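Cerato-platanin-like protein (Moniliophthora perniciosa, PDB 3SUK) is a secreted fungal protein of the cerato-platanin family with a double-psi beta-barrel fold, whose precise function is not established. Local coordinates at residues 4-13 / 88-97; 67-78 / 99-108. All coordinates share one frame; numbering follows the deposited sequence. Where two conformers were deposited one is given.

Interaction 1: residues 4-13 / 88-97; sequences VQLRFDNTYD and NGFNVAQAAM
Asp13 meets the first turn of helix 94-101 with both carboxylate oxygens: Gln94 N donates to Asp13 OD2 at 2.7 Å, and Ala95 N to the syn lone pair of Asp13 OD1 at 3.0 Å. Asp13 OD2 takes a second bond, from Asn10 ND2 above the carboxylate plane, while that amide's other hydrogen serves Gln94 OE1 (3.1 Å). Replacing Asp13 with an alanine would probably leave the N-H groups of Gln94 and Ala95 without their carboxylate acceptor and cost the Asn10 amide one of these two bonds. Gln94 CG lies over one face of the Phe8 ring, Met97 SD at its edge, 5.1 Å from the centroid.

Strands 4-8 and 90-92 run parallel, 25° apart. Phe90 N donates to Gln5 O and Asp9 N to Val92 O. Bent at chi3 (68°), the Arg7 chain brings NH1 back to three weakly bonded acceptors: Asn88 O (2.8 Å), Phe90 O (3.1 Å) and Asn91 OD1 (3.3 Å). One water joins Asp9 OD2, Tyr12 OH and Asn91 ND2; Tyr12 OH also bonds Asp84. Phe90 O also accepts from Arg7 N, and Arg7 O from Val92 N; bonding both neighbours of its partner Asn91 is parallel pairing, here in the double-psi beta barrel.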
# COMPACT_ATOMS: atom_id res chain seq x y z
N VAL A 4 1.58 -5.76 12.04
CA VAL A 4 2.66 -5.59 11.08
C VAL A 4 3.11 -4.14 11.15
O VAL A 4 2.36 -3.29 11.52
CB VAL A 4 2.28 -6.04 9.63
CG1 VAL A 4 1.60 -7.37 9.66
CG2 VAL A 4 1.43 -5.05 8.95
N GLN A 5 4.36 -3.89 10.80
CA GLN A 5 4.80 -2.46 10.86
C GLN A 5 4.37 -1.70 9.59
O GLN A 5 4.19 -2.27 8.55
CB GLN A 5 6.32 -2.33 11.07
CG GLN A 5 6.90 -2.88 12.42
CD GLN A 5 8.15 -2.12 12.73
OE1 GLN A 5 9.11 -2.18 11.96
NE2 GLN A 5 8.10 -1.27 13.78
N LEU A 6 4.10 -0.43 9.79
CA LEU A 6 3.72 0.46 8.71
C LEU A 6 4.47 1.78 8.84
O LEU A 6 4.48 2.34 9.88
CB LEU A 6 2.19 0.66 8.67
CG LEU A 6 1.69 1.49 7.49
CD1 LEU A 6 0.35 1.00 7.03
CD2 LEU A 6 1.59 2.95 7.83
N ARG A 7 4.99 2.27 7.72
CA ARG A 7 5.66 3.57 7.63
C ARG A 7 5.24 4.15 6.28
O ARG A 7 4.49 3.56 5.56
CB ARG A 7 7.19 3.44 7.72
CG ARG A 7 7.74 2.55 6.65
CD ARG A 7 9.17 1.98 6.90
NE ARG A 7 9.31 1.01 7.99
CZ ARG A 7 8.64 -0.14 8.20
NH1 ARG A 7 7.59 -0.64 7.44
NH2 ARG A 7 9.01 -0.81 9.27
N PHE A 8 5.70 5.36 6.00
CA PHE A 8 5.35 6.00 4.75
C PHE A 8 6.56 6.25 3.90
O PHE A 8 7.68 6.29 4.35
CB PHE A 8 4.50 7.28 4.96
CG PHE A 8 5.27 8.46 5.49
CD1 PHE A 8 5.96 9.31 4.64
CD2 PHE A 8 5.30 8.70 6.82
CE1 PHE A 8 6.64 10.35 5.11
CE2 PHE A 8 5.97 9.79 7.29
CZ PHE A 8 6.66 10.61 6.43
N ASP A 9 6.28 6.32 2.63
CA ASP A 9 7.30 6.58 1.59
C ASP A 9 6.63 7.48 0.57
O ASP A 9 5.71 7.07 -0.08
CB ASP A 9 7.71 5.24 0.97
CG ASP A 9 8.79 5.37 -0.11
OD1 ASP A 9 8.98 6.42 -0.63
OD2 ASP A 9 9.42 4.36 -0.43
N ASN A 10 7.16 8.70 0.45
CA ASN A 10 6.61 9.73 -0.42
C ASN A 10 6.69 9.42 -1.91
O ASN A 10 6.07 10.06 -2.67
CB ASN A 10 7.25 11.09 -0.13
CG ASN A 10 6.95 11.62 1.26
OD1 ASN A 10 7.86 11.88 2.01
ND2 ASN A 10 5.70 11.74 1.59
N THR A 11 7.44 8.41 -2.30
CA THR A 11 7.48 7.93 -3.69
C THR A 11 6.03 7.69 -4.11
O THR A 11 5.61 8.12 -5.14
CB THR A 11 8.25 6.55 -3.72
OG1 THR A 11 9.63 6.78 -3.47
CG2 THR A 11 8.10 5.90 -5.03
N TYR A 12 5.22 7.08 -3.25
CA TYR A 12 3.84 6.70 -3.60
C TYR A 12 2.81 7.81 -3.57
O TYR A 12 1.72 7.60 -3.99
CB TYR A 12 3.39 5.50 -2.73
CG TYR A 12 4.40 4.36 -2.73
CD1 TYR A 12 4.81 3.75 -3.91
CD2 TYR A 12 4.99 3.93 -1.56
CE1 TYR A 12 5.76 2.73 -3.90
CE2 TYR A 12 5.93 2.95 -1.55
CZ TYR A 12 6.33 2.35 -2.71
OH TYR A 12 7.27 1.36 -2.71
N ASP A 13 3.18 8.95 -3.04
CA ASP A 13 2.28 10.11 -2.92
C ASP A 13 2.06 10.80 -4.23
O ASP A 13 1.16 11.57 -4.37
CB ASP A 13 2.78 11.11 -1.88
CG ASP A 13 2.47 10.66 -0.50
OD1 ASP A 13 1.28 10.70 -0.17
OD2 ASP A 13 3.36 10.24 0.17
N ASN A 88 9.93 -4.82 5.37
CA ASN A 88 9.29 -5.18 6.63
C ASN A 88 7.88 -4.55 6.78
O ASN A 88 7.79 -3.42 7.13
CB ASN A 88 10.22 -4.69 7.77
CG ASN A 88 9.68 -4.87 9.13
OD1 ASN A 88 8.93 -5.73 9.40
ND2 ASN A 88 10.18 -4.08 10.03
N GLY A 89 6.85 -5.33 6.60
CA GLY A 89 5.49 -4.80 6.57
C GLY A 89 5.19 -3.86 5.40
O GLY A 89 5.54 -4.16 4.30
N PHE A 90 4.56 -2.74 5.70
CA PHE A 90 4.10 -1.83 4.65
C PHE A 90 4.87 -0.52 4.61
O PHE A 90 5.12 0.09 5.63
CB PHE A 90 2.61 -1.43 4.83
CG PHE A 90 1.62 -2.55 4.68
CD1 PHE A 90 1.23 -2.95 3.44
CD2 PHE A 90 1.01 -3.12 5.80
CE1 PHE A 90 0.32 -3.94 3.30
CE2 PHE A 90 0.10 -4.14 5.64
CZ PHE A 90 -0.25 -4.51 4.37
N ASN A 91 5.20 -0.08 3.42
CA ASN A 91 5.60 1.30 3.19
C ASN A 91 4.56 1.94 2.26
O ASN A 91 4.49 1.64 1.13
CB ASN A 91 6.96 1.40 2.48
CG ASN A 91 8.06 0.56 3.11
OD1 ASN A 91 8.08 0.27 4.27
ND2 ASN A 91 8.97 0.18 2.28
N VAL A 92 3.80 2.87 2.80
CA VAL A 92 2.64 3.43 2.10
C VAL A 92 2.76 4.91 1.78
O VAL A 92 3.57 5.58 2.29
CB VAL A 92 1.30 3.15 2.87
CG1 VAL A 92 1.18 1.62 3.15
CG2 VAL A 92 1.18 4.00 4.15
N ALA A 93 1.88 5.40 0.92
CA ALA A 93 1.89 6.84 0.63
C ALA A 93 1.62 7.57 1.95
O ALA A 93 0.86 7.14 2.76
CB ALA A 93 0.81 7.17 -0.40
N GLN A 94 2.25 8.71 2.12
CA GLN A 94 2.01 9.47 3.33
C GLN A 94 0.50 9.75 3.44
O GLN A 94 -0.06 9.68 4.50
CB GLN A 94 2.78 10.80 3.29
CG GLN A 94 2.65 11.57 4.60
CD GLN A 94 3.22 12.97 4.49
OE1 GLN A 94 4.27 13.15 3.96
NE2 GLN A 94 2.52 13.94 5.06
N ALA A 95 -0.16 10.04 2.35
CA ALA A 95 -1.56 10.40 2.42
C ALA A 95 -2.39 9.26 3.02
O ALA A 95 -3.30 9.51 3.81
CB ALA A 95 -2.06 10.77 1.07
N ALA A 96 -2.04 8.03 2.68
CA ALA A 96 -2.67 6.87 3.23
C ALA A 96 -2.42 6.71 4.71
O ALA A 96 -3.33 6.42 5.43
CB ALA A 96 -2.25 5.62 2.50
N MET A 97 -1.20 6.88 5.16
CA MET A 97 -0.87 6.84 6.57
C MET A 97 -1.57 7.98 7.30
O MET A 97 -2.00 7.80 8.40
CB MET A 97 0.63 6.84 6.82
CG MET A 97 0.96 6.58 8.24
SD MET A 97 2.75 6.42 8.49
CE MET A 97 2.86 6.07 10.24
O HOH W 1 6.16 -6.00 10.07
O HOH W 2 9.01 1.52 -0.46

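Interaction 2: residues 67-78 / 99-108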
# COMPACT_ATOMS: atom_id res chain seq x y z
N ILE A 67 -6.39 -2.44 6.23
CA ILE A 67 -5.40 -2.05 7.24
C ILE A 67 -6.11 -1.20 8.27
O ILE A 67 -6.76 -0.28 7.94
CB ILE A 67 -4.21 -1.28 6.62
CG1 ILE A 67 -3.50 -2.11 5.52
CG2 ILE A 67 -3.17 -0.93 7.69
CD1 ILE A 67 -2.50 -1.39 4.77
N SER A 68 -5.94 -1.56 9.54
CA SER A 68 -6.60 -0.93 10.69
C SER A 68 -5.60 -0.43 11.73
O SER A 68 -4.59 -1.02 11.95
CB SER A 68 -7.50 -1.94 11.39
OG SER A 68 -8.46 -2.39 10.49
N PHE A 69 -5.90 0.72 12.30
CA PHE A 69 -5.10 1.33 13.37
C PHE A 69 -6.00 2.08 14.32
O PHE A 69 -6.81 2.84 13.90
CB PHE A 69 -4.05 2.27 12.77
CG PHE A 69 -3.05 2.81 13.77
CD1 PHE A 69 -2.19 2.00 14.47
CD2 PHE A 69 -2.93 4.16 13.92
CE1 PHE A 69 -1.28 2.54 15.36
CE2 PHE A 69 -2.00 4.68 14.78
CZ PHE A 69 -1.21 3.86 15.49
N THR A 70 -5.74 1.90 15.61
CA THR A 70 -6.45 2.60 16.67
C THR A 70 -5.57 3.71 17.24
O THR A 70 -4.49 3.46 17.64
CB THR A 70 -6.85 1.62 17.79
OG1 THR A 70 -7.62 0.56 17.23
CG2 THR A 70 -7.66 2.38 18.84
N PHE A 71 -6.05 4.93 17.13
CA PHE A 71 -5.33 6.11 17.60
C PHE A 71 -6.30 7.12 18.28
O PHE A 71 -7.31 7.44 17.76
CB PHE A 71 -4.59 6.75 16.41
CG PHE A 71 -3.73 7.92 16.79
CD1 PHE A 71 -2.57 7.78 17.50
CD2 PHE A 71 -4.09 9.15 16.38
CE1 PHE A 71 -1.79 8.90 17.79
CE2 PHE A 71 -3.33 10.25 16.68
CZ PHE A 71 -2.18 10.10 17.37
N GLN A 72 -5.93 7.58 19.45
CA GLN A 72 -6.77 8.52 20.19
C GLN A 72 -8.21 7.98 20.36
O GLN A 72 -9.12 8.71 20.23
CB GLN A 72 -6.73 9.97 19.62
CG GLN A 72 -5.35 10.70 19.77
CD GLN A 72 -5.20 11.95 18.92
OE1 GLN A 72 -6.04 12.29 18.11
NE2 GLN A 72 -4.07 12.59 19.06
N GLY A 73 -8.35 6.68 20.60
CA GLY A 73 -9.62 6.05 20.89
C GLY A 73 -10.56 5.80 19.73
O GLY A 73 -11.67 5.51 19.93
N VAL A 74 -10.05 5.90 18.51
CA VAL A 74 -10.82 5.70 17.29
C VAL A 74 -10.06 4.70 16.42
O VAL A 74 -8.89 4.87 16.19
CB VAL A 74 -11.00 7.03 16.49
CG1 VAL A 74 -11.85 6.82 15.25
CG2 VAL A 74 -11.69 8.03 17.36
N THR A 75 -10.73 3.67 15.95
CA THR A 75 -10.16 2.73 15.02
C THR A 75 -10.54 3.14 13.60
O THR A 75 -11.66 3.34 13.29
CB THR A 75 -10.64 1.28 15.31
OG1 THR A 75 -10.25 0.93 16.64
CG2 THR A 75 -10.03 0.27 14.34
N ARG A 76 -9.51 3.24 12.79
CA ARG A 76 -9.60 3.69 11.40
C ARG A 76 -9.03 2.60 10.50
O ARG A 76 -8.03 2.05 10.78
CB ARG A 76 -8.86 5.03 11.23
CG ARG A 76 -9.35 6.10 12.18
CD ARG A 76 -8.66 7.46 11.97
NE ARG A 76 -9.21 8.50 12.84
CZ ARG A 76 -8.87 8.67 14.10
NH1 ARG A 76 -7.97 7.91 14.69
NH2 ARG A 76 -9.46 9.61 14.75
N SER A 77 -9.70 2.37 9.39
CA SER A 77 -9.33 1.34 8.42
C SER A 77 -9.43 1.89 6.99
O SER A 77 -10.34 2.59 6.68
CB SER A 77 -10.20 0.08 8.48
OG SER A 77 -10.30 -0.51 9.77
N ILE A 78 -8.50 1.45 6.16
CA ILE A 78 -8.48 1.71 4.73
C ILE A 78 -8.20 0.41 3.99
O ILE A 78 -7.66 -0.51 4.55
CB ILE A 78 -7.42 2.77 4.32
CG1 ILE A 78 -6.01 2.26 4.67
CG2 ILE A 78 -7.71 4.10 4.96
CD1 ILE A 78 -4.87 3.13 4.11
N GLU A 99 -4.49 9.25 6.55
CA GLU A 99 -5.89 8.85 6.68
C GLU A 99 -6.06 7.81 7.80
O GLU A 99 -6.98 7.86 8.57
CB GLU A 99 -6.42 8.34 5.35
CG GLU A 99 -6.64 9.42 4.33
CD GLU A 99 -7.02 8.84 3.00
OE1 GLU A 99 -8.05 8.17 2.95
OE2 GLU A 99 -6.32 9.11 1.99
N LEU A 100 -5.11 6.90 7.91
CA LEU A 100 -5.09 5.84 8.89
C LEU A 100 -4.95 6.37 10.28
O LEU A 100 -5.34 5.73 11.19
CB LEU A 100 -3.98 4.86 8.57
CG LEU A 100 -4.02 3.49 9.16
CD1 LEU A 100 -5.33 2.75 8.83
CD2 LEU A 100 -2.88 2.70 8.61
N THR A 101 -4.32 7.53 10.43
CA THR A 101 -3.92 8.06 11.71
C THR A 101 -4.52 9.45 12.05
O THR A 101 -4.08 10.04 12.96
CB THR A 101 -2.36 8.19 11.82
OG1 THR A 101 -1.90 9.11 10.82
CG2 THR A 101 -1.67 6.90 11.63
N ASN A 102 -5.55 9.86 11.33
CA ASN A 102 -6.16 11.18 11.46
C ASN A 102 -5.16 12.31 11.29
O ASN A 102 -5.20 13.25 11.99
CB ASN A 102 -6.94 11.32 12.80
CG ASN A 102 -7.87 12.51 12.83
OD1 ASN A 102 -8.58 12.77 11.90
ND2 ASN A 102 -7.91 13.17 13.94
N GLY A 103 -4.27 12.17 10.31
CA GLY A 103 -3.30 13.21 10.02
C GLY A 103 -2.07 13.26 10.86
O GLY A 103 -1.57 14.34 11.10
N ASN A 104 -1.60 12.11 11.35
CA ASN A 104 -0.46 11.98 12.20
C ASN A 104 0.72 11.15 11.64
O ASN A 104 1.50 10.63 12.36
CB ASN A 104 -0.91 11.48 13.58
CG ASN A 104 -1.67 12.54 14.35
OD1 ASN A 104 -1.08 13.36 15.02
ND2 ASN A 104 -2.96 12.49 14.27
N ALA A 105 0.78 11.05 10.32
CA ALA A 105 1.78 10.19 9.70
C ALA A 105 3.21 10.60 9.97
O ALA A 105 4.00 9.83 10.39
CB ALA A 105 1.55 10.16 8.19
N VAL A 106 3.49 11.88 9.73
CA VAL A 106 4.81 12.42 10.01
C VAL A 106 5.13 12.41 11.50
O VAL A 106 6.18 12.05 11.91
CB VAL A 106 4.98 13.82 9.40
CG1 VAL A 106 6.34 14.34 9.73
CG2 VAL A 106 4.78 13.78 7.88
N ALA A 107 4.13 12.77 12.29
CA ALA A 107 4.30 12.82 13.75
C ALA A 107 4.61 11.43 14.34
O ALA A 107 5.37 11.32 15.26
CB ALA A 107 3.09 13.39 14.39
N LEU A 108 3.93 10.41 13.84
CA LEU A 108 4.22 9.03 14.26
C LEU A 108 5.45 8.32 13.66
O LEU A 108 6.19 7.67 14.29
CB LEU A 108 2.95 8.21 14.13
CG LEU A 108 1.89 8.67 15.11
CD1 LEU A 108 0.58 8.04 14.73
CD2 LEU A 108 2.25 8.33 16.56
O HOH W 3 -6.49 5.63 13.82
O HOH W 4 -5.46 13.82 15.60
O HOH W 5 -2.53 14.49 17.02
O HOH W 6 -10.20 10.38 11.06
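The Arg76 guanidinium is sandwiched: Asn102 CB lies 3.4 Å above its plane, over the centre, and Val74 CB covers the opposite face toward the rim. The Asn102 amide is stacked almost parallel to it, with 5° between the planes. At the edge, Arg76 NH1 donates to Phe71 O (3.2 Å) and to a water lying 2.9 Å from Leu100 O, fixing the group's rotation; a second water joins Arg76 NE to Asn102 OD1.

The Phe71 ring has Gln72 CG on one face. Leu108 CD1 lies over the opposite face, 4.0 Å from Phe71 CE1, while the Asn104 amide approaches obliquely, its plane 52° from the ring and Asn104 ND2 3.3 Å from Phe71 CE2. Asn104 ND2 donates to Thr101 O, which lies in the plane of the Asn104 amide. Around the Phe69 ring, Leu100 O is at the edge and Thr101 CG2 approaches obliquely, 3.8 Å from Phe69 CD2.

Leu100 carries the apolar part. Its chi1 of -161°, CG anti to the backbone N, sets Leu100 CG against Phe69 CB (3.8 Å); from there Leu100 CD1 reaches the backbone of the paired strands, 3.4 Å from Arg76 O, and Leu100 CD2 meets Ile67 CG2. No direct hydrogen bond crosses between the segments, so waters make the polar links.

The type I' hairpin 67-78 thus packs against the end of helix 94-101, where Asn102 closes a Schellman motif, and against helix 105-108. Val113 of strand 110-118 and Leu6 of strand 4-8 flank Ile67 and Leu100, while Ile111 touches Phe69 and Thr101.

How the interactions relate
The centres of the two interactions lie about 12 Å apart, and helix 94-101 joins them: its first turn (94-97) belongs to interaction 1, its later residues from Glu99 on to interaction 2. Along the chain the segments alternate, in the order 4-13, 67-78, 88-97, 99-108, so the two contacts interlock in sequence. Both reach the same six-stranded mixed sheet, in which strand 4-8 pairs with 90-92 and strand 64-71 with 74-83. They also touch directly, through Met97 CG against Ala105 CB at 3.6 Å and Ala96 O against Ile78 CD1 at 3.9 Å. The helical segment therefore ties the parallel strand pair to the projecting hairpin within one cerato-platanin domain.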